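PDB 3EBW: Per a 4 allergen from Periplaneta americana, which is a major cockroach allergen of the lipocalin family and, like other lipocalins, probably binds small hydrophobic ligands inside its beta barrel. Local coordinates for residues T128-D132 with A133-K137. Numbering follows the deposited sequence.
Sequences TSFDD and ATKAK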
loop_
_atom_site.group_PDB
_atom_site.type_symbol
_atom_site.label_atom_id
_atom_site.label_comp_id
_atom_site.label_asym_id
_atom_site.label_seq_id
_atom_site.Cartn_x
_atom_site.Cartn_y
_atom_site.Cartn_z
ATOM N N THR A 128 13.224 12.414 12.956
ATOM C CA THR A 128 13.250 11.407 11.904
ATOM C C THR A 128 12.585 10.147 12.415
ATOM O O THR A 128 12.737 9.096 11.816
ATOM C CB THR A 128 14.668 11.034 11.484
ATOM O OG1 THR A 128 15.460 10.822 12.657
ATOM C CG2 THR A 128 15.278 12.115 10.609
ATOM N N SER A 129 11.849 10.257 13.524
ATOM C CA SER A 129 11.150 9.107 14.116
ATOM C C SER A 129 10.317 9.528 15.313
ATOM O O SER A 129 10.599 10.535 15.947
ATOM C CB SER A 129 12.157 8.057 14.563
ATOM O OG SER A 129 13.117 8.634 15.433
ATOM N N PHE A 130 9.300 8.746 15.640
ATOM C CA PHE A 130 8.443 9.082 16.772
ATOM C C PHE A 130 8.805 8.369 18.073
ATOM O O PHE A 130 9.166 7.200 18.063
ATOM C CB PHE A 130 6.982 8.741 16.457
ATOM C CG PHE A 130 6.365 9.572 15.360
ATOM C CD1 PHE A 130 6.654 10.928 15.236
ATOM C CD2 PHE A 130 5.442 9.008 14.493
ATOM C CE1 PHE A 130 6.031 11.695 14.268
ATOM C CE2 PHE A 130 4.823 9.766 13.539
ATOM C CZ PHE A 130 5.114 11.112 13.422
ATOM N N ASP A 131 8.712 9.072 19.196
ATOM C CA ASP A 131 8.959 8.436 20.485
ATOM C C ASP A 131 7.595 7.853 20.858
ATOM O O ASP A 131 6.564 8.379 20.446
ATOM C CB ASP A 131 9.434 9.453 21.533
ATOM C CG ASP A 131 8.471 10.611 21.722
ATOM O OD1 ASP A 131 8.812 11.543 22.482
ATOM O OD2 ASP A 131 7.380 10.600 21.124
ATOM N N ASP A 132 7.573 6.762 21.612
ATOM C CA ASP A 132 6.302 6.136 21.965
ATOM C C ASP A 132 5.242 7.141 22.392
ATOM O O ASP A 132 4.048 6.905 22.222
ATOM C CB ASP A 132 6.538 5.070 23.035
ATOM C CG ASP A 132 7.355 3.900 22.501
ATOM O OD1 ASP A 132 6.793 3.079 21.744
ATOM O OD2 ASP A 132 8.564 3.815 22.810
ATOM N N ALA A 133 5.688 8.276 22.917
ATOM C CA ALA A 133 4.776 9.328 23.347
ATOM C C ALA A 133 3.952 9.839 22.165
ATOM O O ALA A 133 2.725 9.693 22.129
ATOM C CB ALA A 133 5.568 10.474 23.954
ATOM N N THR A 134 4.645 10.445 21.204
ATOM C CA THR A 134 4.020 10.991 20.002
ATOM C C THR A 134 3.106 9.948 19.345
ATOM O O THR A 134 1.893 10.146 19.277
ATOM C CB THR A 134 5.104 11.468 18.983
ATOM O OG1 THR A 134 6.002 12.383 19.625
ATOM C CG2 THR A 134 4.461 12.173 17.803
ATOM N N LYS A 135 3.690 8.843 18.880
ATOM C CA LYS A 135 2.932 7.763 18.238
ATOM C C LYS A 135 1.545 7.607 18.857
ATOM O O LYS A 135 0.539 7.453 18.154
ATOM C CB LYS A 135 3.676 6.428 18.360
ATOM C CG LYS A 135 4.668 6.126 17.255
ATOM C CD LYS A 135 4.828 4.618 17.124
ATOM C CE LYS A 135 5.531 4.219 15.834
ATOM N NZ LYS A 135 5.184 2.826 15.409
ATOM N N ALA A 136 1.510 7.639 20.183
ATOM C CA ALA A 136 0.267 7.514 20.926
ATOM C C ALA A 136 -0.734 8.540 20.412
ATOM O O ALA A 136 -1.855 8.203 20.005
ATOM C CB ALA A 136 0.532 7.746 22.404
ATOM N N LYS A 137 -0.301 9.799 20.434
ATOM C CA LYS A 137 -1.118 10.922 19.996
ATOM C C LYS A 137 -1.538 10.807 18.532
ATOM O O LYS A 137 -2.713 11.014 18.198
ATOM C CB LYS A 137 -0.351 12.228 20.219
ATOM C CG LYS A 137 -1.145 13.472 19.907
ATOM C CD LYS A 137 -2.426 13.511 20.713
ATOM C CE LYS A 137 -3.158 14.801 20.459
ATOM N NZ LYS A 137 -2.186 15.916 20.605
#
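The carboxylate of D131 takes a donor from each of its faces, while the ring of F130 is met obliquely by T134 and K135. D131 caps helix 132-142 at its N-terminus, the helix that follows strand 119-125 of the lipocalin barrel, and the F130 ring packs beside that cap. As the N-cap residue, D131 accepts through OD2 from T134 N at 2.7 Å in a nearly straight bond (168°), and T134 OG1 gives its own hydrogen to the same OD2, also at 2.7 Å. Both donors come in on the syn side, about 30° out of the carboxylate plane, so one oxygen is gripped twice and the group's rotation is restrained. It reaches them because CG sits between the backbone N and the carbonyl carbon (chi1 56°), which brings OD2 round to T134 N and OG1 at the start of the helix. The negative charge there would also suit the positive end of the helix dipole.

One residue earlier, the CB of F130 points toward the helix, and its side chain crosses those of T134 and K135 at about a right angle. K135 contributes its CG, 3.6 Å from F130 CB. The F130 side chain also touches L149 in a loop, and L25 and I123 on strands 20-27 and 119-125, so it links the start of the helix to the barrel wall. T134 thus serves both neighbours: OG1 holds D131, while its other branch, CG2, lies 3.6 Å from F130 CD1.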